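Local atomic coordinates of putative mandelate racemase (Zymomonas mobilis, PDB entry 2OX4), a protein that binds a magnesium ion and probably acts as a lyase, perhaps a dehydratase, of the mandelate racemase branch of the enolase superfamily. Residues R22-K27 / S49-I54; G33-G38 / K106-N111; A101-K106 / K116-K121; R127-Q132 / T313-V318. All blocks are in the same frame, centred on the assembly; numbering follows the deposited sequence.

How the contacts relate
From the N terminus, contact 1 closes a short loop, bringing helix 48-62 back against strand 24-30. Before that loop ends, strand 35-40 has opened contact 2, which closes only at the end of helix 89-110, so the two cross; their strands are neighbours in one antiparallel sheet, where Val-26 meets Gly-38. Contact 3 crosses contact 2 in turn: it starts on the same helix, shares Lys-106 with it, and closes a small loop at 116-121. These three join the antiparallel sheet, helices 48-62 and 89-110 and the loop that leads on toward strand 126-131. Contact 4 follows in series and closes a far longer loop, linking strand 126-131 to the chain after strand 313-314 inside the barrel.

Contact 1 of 4, residues R22-K27 / S49-I54; sequences RPILVK and SAAAGI
Ile-24 carries the whole touch between 22-27 and helix 49-54, meeting Ala-51 and Ala-52 with its two branches. Ahead of it, Arg-22 turns its guanidinium group to Asp-388 in a salt bridge, and Pro-23 leads the chain into the strand. At Ile-24 the first torsion (chi1 -46°) lays CG1 beside the backbone N and leaves CG2 anti to it, which splits the side chain over the helix surface. The longer branch rests on Ala-51, with CD1 3.9 Å from Ala-51 CB. The other branch faces the next residue, Ile-24 CG2 lying 4.1 Å from Ala-52 N and a looser 4.4 Å from Ala-52 CB. Since both partners are alanines, the helix comes close, and the CA atoms of Ile-24 and Ala-52 are 6.5 Å apart. Next, Leu-25 packs on Ile-379 and Leu-383, whereas Val-26 lies against Ala-97 and Phe-98 of helix 89-110. Helix 48-62 also meets a second subunit, where Ser-49 OG bonds to Asp-57 of that neighbouring chain. Apolar packing of an antiparallel sheet on helices, as here, is characteristic of the N-terminal alpha+beta domain of the enolase superfamily.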
loop_
_atom_site.group_PDB
_atom_site.type_symbol
_atom_site.label_atom_id
_atom_site.label_comp_id
_atom_site.label_asym_id
_atom_site.label_seq_id
_atom_site.Cartn_x
_atom_site.Cartn_y
_atom_site.Cartn_z
ATOM N N ARG C 22 -5.559 34.510 28.720
ATOM C CA ARG C 22 -4.622 35.618 28.522
ATOM C C ARG C 22 -4.271 35.752 27.036
ATOM O O ARG C 22 -3.291 35.164 26.577
ATOM C CB ARG C 22 -3.335 35.402 29.334
ATOM C CG ARG C 22 -3.487 35.515 30.847
ATOM C CD ARG C 22 -2.139 35.666 31.523
ATOM N NE ARG C 22 -1.473 36.898 31.099
ATOM C CZ ARG C 22 -0.227 37.234 31.414
ATOM N NH1 ARG C 22 0.510 36.423 32.168
ATOM N NH2 ARG C 22 0.285 38.389 30.977
ATOM N N PRO C 23 -5.054 36.552 26.288
ATOM C CA PRO C 23 -4.782 36.800 24.866
ATOM C C PRO C 23 -3.433 37.454 24.575
ATOM O O PRO C 23 -2.857 38.128 25.435
ATOM C CB PRO C 23 -5.908 37.739 24.429
ATOM C CG PRO C 23 -6.899 37.740 25.526
ATOM C CD PRO C 23 -6.261 37.249 26.766
ATOM N N ILE C 24 -2.935 37.226 23.361
ATOM C CA ILE C 24 -1.643 37.751 22.940
ATOM C C ILE C 24 -1.853 38.498 21.626
ATOM O O ILE C 24 -2.243 37.902 20.607
ATOM C CB ILE C 24 -0.560 36.644 22.752
ATOM C CG1 ILE C 24 -0.549 35.649 23.921
ATOM C CG2 ILE C 24 0.824 37.297 22.600
ATOM C CD1 ILE C 24 -1.320 34.350 23.644
ATOM N N LEU C 25 -1.607 39.806 21.669
ATOM C CA LEU C 25 -1.821 40.668 20.511
ATOM C C LEU C 25 -0.521 41.334 20.091
ATOM O O LEU C 25 0.360 41.566 20.921
ATOM C CB LEU C 25 -2.883 41.727 20.828
ATOM C CG LEU C 25 -4.280 41.144 21.050
ATOM C CD1 LEU C 25 -5.169 42.072 21.851
ATOM C CD2 LEU C 25 -4.920 40.809 19.724
ATOM N N VAL C 26 -0.411 41.621 18.795
ATOM C CA VAL C 26 0.752 42.281 18.214
ATOM C C VAL C 26 0.303 43.461 17.380
ATOM O O VAL C 26 -0.636 43.350 16.580
ATOM C CB VAL C 26 1.667 41.306 17.380
ATOM C CG1 VAL C 26 0.981 40.837 16.087
ATOM C CG2 VAL C 26 3.009 41.971 17.060
ATOM N N LYS C 27 0.972 44.593 17.589
ATOM C CA LYS C 27 0.748 45.789 16.790
ATOM C C LYS C 27 2.020 46.156 16.029
ATOM O O LYS C 27 3.087 46.393 16.625
ATOM C CB LYS C 27 0.261 46.955 17.681
ATOM C CG LYS C 27 0.026 48.277 16.919
ATOM C CD LYS C 27 -0.463 49.400 17.861
ATOM C CE LYS C 27 -0.536 50.733 17.147
ATOM N NZ LYS C 27 -1.160 51.764 18.036
ATOM N N SER C 49 2.787 32.693 27.440
ATOM C CA SER C 49 4.048 33.417 27.607
ATOM C C SER C 49 5.048 33.009 26.531
ATOM O O SER C 49 5.881 33.801 26.135
ATOM C CB SER C 49 4.657 33.223 29.009
ATOM O OG SER C 49 3.733 33.585 30.036
ATOM N N ALA C 50 4.927 31.771 26.050
ATOM C CA ALA C 50 5.769 31.288 24.956
ATOM C C ALA C 50 5.393 32.008 23.654
ATOM O O ALA C 50 6.263 32.353 22.865
ATOM C CB ALA C 50 5.631 29.777 24.809
ATOM N N ALA C 51 4.096 32.236 23.449
ATOM C CA ALA C 51 3.621 33.049 22.330
ATOM C C ALA C 51 4.158 34.493 22.400
ATOM O O ALA C 51 4.639 35.030 21.402
ATOM C CB ALA C 51 2.078 33.032 22.260
ATOM N N ALA C 52 4.116 35.108 23.583
ATOM C CA ALA C 52 4.666 36.456 23.725
ATOM C C ALA C 52 6.166 36.464 23.408
ATOM O O ALA C 52 6.665 37.387 22.759
ATOM C CB ALA C 52 4.387 37.011 25.128
ATOM N N GLY C 53 6.870 35.416 23.849
ATOM C CA GLY C 53 8.307 35.294 23.633
ATOM C C GLY C 53 8.680 35.046 22.181
ATOM O O GLY C 53 9.647 35.627 21.681
ATOM N N ILE C 54 7.919 34.197 21.489
ATOM C CA ILE C 54 8.187 33.977 20.059
ATOM C C ILE C 54 8.005 35.254 19.234
ATOM O O ILE C 54 8.777 35.515 18.295
ATOM C CB ILE C 54 7.429 32.755 19.437
ATOM C CG1 ILE C 54 8.142 32.260 18.166
ATOM C CG2 ILE C 54 5.976 33.103 19.075
ATOM C CD1 ILE C 54 9.452 31.562 18.396
#

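Contact 2 of 4, residues G33-G38 / K106-N111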
loop_
_atom_site.group_PDB
_atom_site.type_symbol
_atom_site.label_atom_id
_atom_site.label_comp_id
_atom_site.label_asym_id
_atom_site.label_seq_id
_atom_site.Cartn_x
_atom_site.Cartn_y
_atom_site.Cartn_z
ATOM N N GLY C 33 3.065 55.651 9.132
ATOM C CA GLY C 33 2.015 55.875 10.126
ATOM C C GLY C 33 0.956 54.787 10.211
ATOM O O GLY C 33 0.222 54.706 11.196
ATOM N N ILE C 34 0.889 53.949 9.179
ATOM C CA ILE C 34 -0.089 52.870 9.099
ATOM C C ILE C 34 0.364 51.736 10.008
ATOM O O ILE C 34 1.540 51.358 9.986
ATOM C CB ILE C 34 -0.172 52.335 7.653
ATOM C CG1 ILE C 34 -0.567 53.473 6.706
ATOM C CG2 ILE C 34 -1.206 51.211 7.551
ATOM C CD1 ILE C 34 -0.387 53.128 5.241
ATOM N N TYR C 35 -0.559 51.205 10.808
ATOM C CA TYR C 35 -0.254 50.044 11.627
ATOM C C TYR C 35 -1.248 48.927 11.410
ATOM O O TYR C 35 -2.365 49.152 10.932
ATOM C CB TYR C 35 -0.159 50.394 13.115
ATOM C CG TYR C 35 -1.428 50.950 13.721
ATOM C CD1 TYR C 35 -1.601 52.329 13.869
ATOM C CD2 TYR C 35 -2.437 50.103 14.192
ATOM C CE1 TYR C 35 -2.756 52.849 14.439
ATOM C CE2 TYR C 35 -3.598 50.612 14.763
ATOM C CZ TYR C 35 -3.746 51.989 14.882
ATOM O OH TYR C 35 -4.885 52.498 15.449
ATOM N N GLY C 36 -0.833 47.715 11.759
ATOM C CA GLY C 36 -1.710 46.563 11.697
ATOM C C GLY C 36 -1.723 45.796 12.998
ATOM O O GLY C 36 -0.748 45.820 13.755
ATOM N N LEU C 37 -2.830 45.105 13.242
ATOM C CA LEU C 37 -2.995 44.283 14.435
ATOM C C LEU C 37 -3.095 42.809 14.051
ATOM O O LEU C 37 -3.734 42.457 13.047
ATOM C CB LEU C 37 -4.273 44.686 15.192
ATOM C CG LEU C 37 -4.110 45.690 16.341
ATOM C CD1 LEU C 37 -3.337 45.078 17.531
ATOM C CD2 LEU C 37 -3.476 46.990 15.891
ATOM N N GLY C 38 -2.465 41.974 14.865
ATOM C CA GLY C 38 -2.575 40.525 14.746
ATOM C C GLY C 38 -2.715 39.892 16.115
ATOM O O GLY C 38 -2.596 40.558 17.150
ATOM N N LYS C 106 -1.805 46.085 4.662
ATOM C CA LYS C 106 -2.092 46.132 3.218
ATOM C C LYS C 106 -3.473 46.727 2.951
ATOM O O LYS C 106 -3.626 47.593 2.084
ATOM C CB LYS C 106 -2.046 44.729 2.599
ATOM C CG LYS C 106 -0.659 44.125 2.537
ATOM C CD LYS C 106 -0.654 42.939 1.561
ATOM C CE LYS C 106 0.087 41.780 2.147
ATOM N NZ LYS C 106 0.031 40.567 1.274
ATOM N N GLY C 107 -4.468 46.256 3.697
ATOM C CA GLY C 107 -5.825 46.755 3.549
ATOM C C GLY C 107 -5.931 48.240 3.838
ATOM O O GLY C 107 -6.549 48.990 3.081
ATOM N N LYS C 108 -5.298 48.670 4.924
ATOM C CA LYS C 108 -5.286 50.082 5.282
ATOM C C LYS C 108 -4.565 50.934 4.241
ATOM O O LYS C 108 -5.047 52.014 3.870
ATOM C CB LYS C 108 -4.675 50.267 6.656
ATOM C CG LYS C 108 -5.563 49.805 7.782
ATOM C CD LYS C 108 -4.930 50.207 9.089
ATOM C CE LYS C 108 -5.642 49.567 10.256
ATOM N NZ LYS C 108 -4.979 50.017 11.512
ATOM N N ALA C 109 -3.433 50.436 3.742
ATOM C CA ALA C 109 -2.676 51.117 2.680
ATOM C C ALA C 109 -3.487 51.301 1.402
ATOM O O ALA C 109 -3.365 52.323 0.729
ATOM C CB ALA C 109 -1.358 50.380 2.379
ATOM N N LEU C 110 -4.322 50.321 1.083
ATOM C CA LEU C 110 -5.063 50.309 -0.177
ATOM C C LEU C 110 -6.517 50.780 -0.021
ATOM O O LEU C 110 -7.276 50.805 -1.004
ATOM C CB LEU C 110 -5.015 48.909 -0.809
ATOM C CG LEU C 110 -3.610 48.395 -1.115
ATOM C CD1 LEU C 110 -3.654 46.946 -1.549
ATOM C CD2 LEU C 110 -2.905 49.280 -2.158
ATOM N N ASN C 111 -6.882 51.146 1.210
ATOM C CA ASN C 111 -8.245 51.540 1.572
ATOM C C ASN C 111 -9.264 50.455 1.189
ATOM O O ASN C 111 -10.283 50.718 0.527
ATOM C CB ASN C 111 -8.601 52.894 0.929
ATOM C CG ASN C 111 -9.771 53.564 1.600
ATOM O OD1 ASN C 111 -9.911 53.514 2.820
ATOM N ND2 ASN C 111 -10.630 54.184 0.806
HETATM O O HOH W 1 -3.180 52.641 10.827
#
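The ammonium group of Lys-108 is gripped by three partners around Tyr-35: a carbonyl, a water and the face of an aromatic ring. The hydrogen bond from Lys-108 NZ to Tyr-35 O is short, at 2.8 Å, and the nitrogen sits tilted 35° from the carbonyl plane. In the alpha+beta N-terminal domain of this superfamily, this joins the end of helix 89-110 to strand 35-40, the outermost strand at one edge of the sheet within the chain. Water 1 bridges the same two residues: it accepts from Tyr-35 N at 3.0 Å and from Lys-108 NZ at a longer 3.3 Å. The cation-pi contact places Lys-108 NZ 4.0 Å from the centroid of the Tyr-35 ring, over its face and 28° off the normal. Lys-27 makes a second cation-pi contact on the opposite face, so the ring lies between two positive charges, while Tyr-35 OH bonds to Asp-378. Beyond CG the lysine chain is fully extended, and this length carries its nitrogen from the helix to the strand. Its aliphatic part is used as well, passing Ile-34 in the opposite direction, with Ile-34 CG2 3.7 Å from Lys-108 CB. The same lysine thus makes a polar contact at its tip and an apolar one at its base. A Schellman motif follows, with Asn-111 at positive phi two residues after Ala-109, whose CB lies 4.1 Å from Ile-34 CD1.

Contact 3 of 4, residues A101-K106 / K116-K121; sequences AFWDIK and KLLGGK
A first torsion of -75° sets CG of Trp-103 beside its own backbone N, anti to the carbonyl carbon, and aims the indole at Leu-117 and Leu-118, while Leu-118 uses a similar turn to bring CD2 above the ring. That methyl makes a CH-pi contact: Leu-118 CD2 stands 3.8 Å from the centroid of the six-membered ring of Trp-103, only 9° off the normal. Leu-117 approaches differently. Its CB lies at the ring edge and in the ring plane, 3.7 Å from Trp-103 CZ3. The two leucines, adjacent in sequence, therefore cover one face and one edge of the same indole. Further out, Leu-117 CD1 reaches past the ring to Lys-106 CB at 3.7 Å, one turn along the helix. This is where the N-terminal domain of the enolase superfamily hands over to the barrel: 116-121 lies between helix 89-110 and strand 126-131, and Thr-298, which receives the Trp-103 NE1 bond, belongs to helix 296-309. Phe-297 of that helix adds an edge-to-face contact with the indole. Lys-106 is bent at its third torsion (-136°), and its NZ comes over the indole face opposite Leu-118, 3.3 Å above the plane, in a cation-pi contact; the same nitrogen bonds to Thr-70 OG1. Beyond the leucines, Gly-119 and Gly-120 both adopt positive phi, and the backbone of Gly-119 hydrogen-bonds to a third subunit. Asn-69 of that neighbouring chain takes the N-H of Lys-121 on its OD1.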
loop_
_atom_site.group_PDB
_atom_site.type_symbol
_atom_site.label_atom_id
_atom_site.label_comp_id
_atom_site.label_asym_id
_atom_site.label_seq_id
_atom_site.Cartn_x
_atom_site.Cartn_y
_atom_site.Cartn_z
ATOM N N ALA C 101 -1.305 40.892 10.952
ATOM C CA ALA C 101 -1.004 42.334 11.024
ATOM C C ALA C 101 -0.521 42.902 9.674
ATOM O O ALA C 101 -0.869 44.033 9.301
ATOM C CB ALA C 101 0.012 42.603 12.106
ATOM N N PHE C 102 0.266 42.120 8.934
ATOM C CA PHE C 102 0.690 42.548 7.598
ATOM C C PHE C 102 -0.488 42.741 6.642
ATOM O O PHE C 102 -0.542 43.748 5.916
ATOM C CB PHE C 102 1.688 41.561 6.980
ATOM C CG PHE C 102 2.918 41.326 7.810
ATOM C CD1 PHE C 102 3.563 40.095 7.753
ATOM C CD2 PHE C 102 3.438 42.324 8.636
ATOM C CE1 PHE C 102 4.698 39.849 8.512
ATOM C CE2 PHE C 102 4.577 42.084 9.417
ATOM C CZ PHE C 102 5.213 40.850 9.349
ATOM N N TRP C 103 -1.421 41.789 6.633
ATOM C CA TRP C 103 -2.597 41.918 5.780
ATOM C C TRP C 103 -3.475 43.105 6.213
ATOM O O TRP C 103 -4.003 43.814 5.361
ATOM C CB TRP C 103 -3.402 40.621 5.711
ATOM C CG TRP C 103 -2.753 39.554 4.831
ATOM C CD1 TRP C 103 -1.925 38.544 5.236
ATOM C CD2 TRP C 103 -2.892 39.414 3.412
ATOM N NE1 TRP C 103 -1.545 37.777 4.151
ATOM C CE2 TRP C 103 -2.131 38.287 3.023
ATOM C CE3 TRP C 103 -3.599 40.125 2.433
ATOM C CZ2 TRP C 103 -2.050 37.860 1.691
ATOM C CZ3 TRP C 103 -3.517 39.702 1.109
ATOM C CH2 TRP C 103 -2.743 38.584 0.749
ATOM N N ASP C 104 -3.593 43.320 7.525
ATOM C CA ASP C 104 -4.245 44.526 8.062
ATOM C C ASP C 104 -3.603 45.783 7.468
ATOM O O ASP C 104 -4.307 46.653 6.934
ATOM C CB ASP C 104 -4.177 44.524 9.595
ATOM C CG ASP C 104 -5.159 45.498 10.243
ATOM O OD1 ASP C 104 -6.163 45.877 9.605
ATOM O OD2 ASP C 104 -4.929 45.858 11.420
ATOM N N ILE C 105 -2.266 45.867 7.510
ATOM C CA ILE C 105 -1.546 47.007 6.912
ATOM C C ILE C 105 -1.854 47.182 5.422
ATOM O O ILE C 105 -2.141 48.299 4.970
ATOM C CB ILE C 105 -0.011 46.929 7.164
ATOM C CG1 ILE C 105 0.291 47.222 8.639
ATOM C CG2 ILE C 105 0.759 47.870 6.216
ATOM C CD1 ILE C 105 1.629 46.672 9.133
ATOM N N LYS C 106 -1.805 46.085 4.662
ATOM C CA LYS C 106 -2.092 46.132 3.218
ATOM C C LYS C 106 -3.473 46.727 2.951
ATOM O O LYS C 106 -3.626 47.593 2.084
ATOM C CB LYS C 106 -2.046 44.729 2.599
ATOM C CG LYS C 106 -0.659 44.125 2.537
ATOM C CD LYS C 106 -0.654 42.939 1.561
ATOM C CE LYS C 106 0.087 41.780 2.147
ATOM N NZ LYS C 106 0.031 40.567 1.274
ATOM N N LYS C 116 -11.062 41.643 0.182
ATOM C CA LYS C 116 -10.873 42.084 -1.204
ATOM C C LYS C 116 -9.455 41.769 -1.694
ATOM O O LYS C 116 -9.229 41.668 -2.877
ATOM C CB LYS C 116 -11.167 43.580 -1.369
ATOM C CG LYS C 116 -12.621 43.995 -1.113
ATOM C CD LYS C 116 -13.446 44.061 -2.395
ATOM C CE LYS C 116 -14.850 44.639 -2.141
ATOM N NZ LYS C 116 -14.910 46.120 -2.346
ATOM N N LEU C 117 -8.507 41.621 -0.764
ATOM C CA LEU C 117 -7.138 41.226 -1.116
ATOM C C LEU C 117 -6.909 39.708 -1.107
ATOM O O LEU C 117 -5.866 39.240 -1.553
ATOM C CB LEU C 117 -6.115 41.926 -0.213
ATOM C CG LEU C 117 -6.235 43.456 -0.156
ATOM C CD1 LEU C 117 -5.248 44.054 0.842
ATOM C CD2 LEU C 117 -6.055 44.034 -1.547
ATOM N N LEU C 118 -7.886 38.959 -0.613
ATOM C CA LEU C 118 -7.789 37.491 -0.514
ATOM C C LEU C 118 -8.601 36.771 -1.596
ATOM O O LEU C 118 -8.670 35.537 -1.628
ATOM C CB LEU C 118 -8.260 37.035 0.866
ATOM C CG LEU C 118 -7.522 37.556 2.101
ATOM C CD1 LEU C 118 -8.283 37.116 3.366
ATOM C CD2 LEU C 118 -6.080 37.033 2.124
ATOM N N GLY C 119 -9.214 37.540 -2.492
ATOM C CA GLY C 119 -9.924 36.949 -3.626
ATOM C C GLY C 119 -11.411 37.260 -3.665
ATOM O O GLY C 119 -12.142 36.729 -4.507
ATOM N N GLY C 120 -11.864 38.125 -2.759
ATOM C CA GLY C 120 -13.217 38.667 -2.840
ATOM C C GLY C 120 -14.203 37.830 -2.039
ATOM O O GLY C 120 -13.792 36.960 -1.281
ATOM N N LYS C 121 -15.498 38.109 -2.189
ATOM C CA LYS C 121 -16.553 37.402 -1.446
ATOM C C LYS C 121 -17.018 36.176 -2.216
ATOM O O LYS C 121 -17.128 36.227 -3.443
ATOM C CB LYS C 121 -17.777 38.319 -1.279
ATOM C CG LYS C 121 -17.696 39.266 -0.113
ATOM C CD LYS C 121 -19.022 39.984 0.104
ATOM C CE LYS C 121 -18.850 41.070 1.137
ATOM N NZ LYS C 121 -19.358 42.364 0.629
#

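Contact 4 of 4, residues R127-Q132 / T313-V318; sequences RVYASQ and TVQAHV
Tyr-129 and Gln-315 both sit on extended backbone, their CA atoms 10.3 Å apart, so the side chains alone span the gap. The fold is the barrel of the enolase superfamily: strand 126-131 opens it, and Gln-315 directly follows strand 313-314, the seventh of its strands. The single link is a hydrogen bond from Tyr-129 OH to Gln-315 OE1, 2.7 Å long. The acceptor lies at the edge of the phenol ring, in its plane, but seen from the amide the hydroxyl comes from above the carbonyl plane, at a C=O...O angle of 101°. Ring and amide planes are 71° apart. Each buried oxygen has a second partner, Lys-166 NZ at Tyr-129 OH and Gln-288 NE2 at Gln-315 OE1, which makes a chain of polar groups across the barrel interior. It borders the metal site: the side chain of Tyr-129 is about 4 Å from that of Glu-241, a magnesium ligand, and about 7 Å from the ion itself. The bend of Gln-315 at its second torsion turns the amide toward the backbone of the next residue, where Gln-315 NE2 donates to Ala-316 O at 2.9 Å in a nearly straight bond of 176°.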
loop_
_atom_site.group_PDB
_atom_site.type_symbol
_atom_site.label_atom_id
_atom_site.label_comp_id
_atom_site.label_asym_id
_atom_site.label_seq_id
_atom_site.Cartn_x
_atom_site.Cartn_y
_atom_site.Cartn_z
ATOM N N ARG C 127 -23.200 31.685 7.808
ATOM C CA ARG C 127 -23.867 30.914 8.853
ATOM C C ARG C 127 -22.986 30.799 10.094
ATOM O O ARG C 127 -21.774 30.624 9.986
ATOM C CB ARG C 127 -24.216 29.526 8.334
ATOM C CG ARG C 127 -25.053 28.723 9.297
ATOM C CD ARG C 127 -25.318 27.314 8.790
ATOM N NE ARG C 127 -26.226 26.616 9.691
ATOM C CZ ARG C 127 -26.351 25.292 9.773
ATOM N NH1 ARG C 127 -25.625 24.488 8.997
ATOM N NH2 ARG C 127 -27.206 24.769 10.642
ATOM N N VAL C 128 -23.598 30.910 11.271
ATOM C CA VAL C 128 -22.863 30.900 12.536
ATOM C C VAL C 128 -23.447 29.855 13.485
ATOM O O VAL C 128 -24.660 29.634 13.504
ATOM C CB VAL C 128 -22.903 32.295 13.238
ATOM C CG1 VAL C 128 -22.033 32.293 14.465
ATOM C CG2 VAL C 128 -22.449 33.411 12.284
ATOM N N TYR C 129 -22.585 29.203 14.266
ATOM C CA TYR C 129 -23.047 28.411 15.400
ATOM C C TYR C 129 -22.650 28.997 16.748
ATOM O O TYR C 129 -21.610 29.651 16.878
ATOM C CB TYR C 129 -22.648 26.921 15.275
ATOM C CG TYR C 129 -21.181 26.537 15.474
ATOM C CD1 TYR C 129 -20.634 26.368 16.753
ATOM C CD2 TYR C 129 -20.366 26.262 14.376
ATOM C CE1 TYR C 129 -19.297 25.994 16.927
ATOM C CE2 TYR C 129 -19.042 25.872 14.545
ATOM C CZ TYR C 129 -18.520 25.718 15.812
ATOM O OH TYR C 129 -17.211 25.324 15.952
ATOM N N ALA C 130 -23.507 28.782 17.740
ATOM C CA ALA C 130 -23.240 29.185 19.105
ATOM C C ALA C 130 -22.370 28.140 19.800
ATOM O O ALA C 130 -22.806 27.003 19.986
ATOM C CB ALA C 130 -24.573 29.343 19.855
ATOM N N SER C 131 -21.170 28.549 20.212
ATOM C CA SER C 131 -20.120 27.614 20.588
ATOM C C SER C 131 -19.874 27.500 22.087
ATOM O O SER C 131 -19.703 28.516 22.775
ATOM C CB SER C 131 -18.808 27.982 19.909
ATOM O OG SER C 131 -17.845 26.960 20.125
ATOM N N GLN C 132 -19.789 26.244 22.546
ATOM C CA GLN C 132 -19.379 25.858 23.906
ATOM C C GLN C 132 -20.495 26.153 24.913
ATOM O O GLN C 132 -20.296 26.886 25.884
ATOM C CB GLN C 132 -18.024 26.479 24.334
ATOM C CG GLN C 132 -16.870 26.359 23.296
ATOM C CD GLN C 132 -16.377 24.930 23.053
ATOM O OE1 GLN C 132 -16.854 23.976 23.665
ATOM N NE2 GLN C 132 -15.390 24.788 22.163
ATOM N N THR C 313 -14.470 20.850 3.800
ATOM C CA THR C 313 -14.856 22.251 3.972
ATOM C C THR C 313 -14.248 22.813 5.241
ATOM O O THR C 313 -13.588 22.088 5.976
ATOM C CB THR C 313 -16.378 22.446 3.933
ATOM O OG1 THR C 313 -16.989 21.729 4.997
ATOM C CG2 THR C 313 -16.945 21.985 2.590
ATOM N N VAL C 314 -14.442 24.111 5.478
ATOM C CA VAL C 314 -13.632 24.836 6.441
ATOM C C VAL C 314 -14.513 25.590 7.434
ATOM O O VAL C 314 -15.477 26.257 7.050
ATOM C CB VAL C 314 -12.668 25.837 5.745
ATOM C CG1 VAL C 314 -11.705 26.439 6.767
ATOM C CG2 VAL C 314 -11.894 25.149 4.608
ATOM N N GLN C 315 -14.178 25.472 8.713
ATOM C CA GLN C 315 -14.693 26.398 9.734
ATOM C C GLN C 315 -13.490 26.893 10.521
ATOM O O GLN C 315 -12.875 26.110 11.227
ATOM C CB GLN C 315 -15.650 25.644 10.690
ATOM C CG GLN C 315 -15.985 26.422 12.006
ATOM C CD GLN C 315 -15.611 25.653 13.262
ATOM O OE1 GLN C 315 -16.210 24.623 13.581
ATOM N NE2 GLN C 315 -14.615 26.152 13.982
ATOM N N ALA C 316 -13.150 28.177 10.415
ATOM C CA ALA C 316 -12.029 28.695 11.185
ATOM C C ALA C 316 -12.294 28.426 12.665
ATOM O O ALA C 316 -13.409 28.623 13.150
ATOM C CB ALA C 316 -11.822 30.171 10.944
ATOM N N HIS C 317 -11.274 27.965 13.371
ATOM C CA HIS C 317 -11.331 27.971 14.827
ATOM C C HIS C 317 -11.177 29.398 15.314
ATOM O O HIS C 317 -10.208 30.083 14.961
ATOM C CB HIS C 317 -10.234 27.102 15.423
ATOM C CG HIS C 317 -10.153 27.184 16.912
ATOM N ND1 HIS C 317 -9.239 27.987 17.561
ATOM C CD2 HIS C 317 -10.872 26.569 17.880
ATOM C CE1 HIS C 317 -9.403 27.866 18.866
ATOM N NE2 HIS C 317 -10.386 27.012 19.087
ATOM N N VAL C 318 -12.135 29.846 16.121
ATOM C CA VAL C 318 -12.118 31.224 16.615
ATOM C C VAL C 318 -12.373 31.220 18.115
ATOM O O VAL C 318 -13.449 30.812 18.567
ATOM C CB VAL C 318 -13.195 32.100 15.917
ATOM C CG1 VAL C 318 -13.076 33.558 16.381
ATOM C CG2 VAL C 318 -13.037 32.031 14.403
#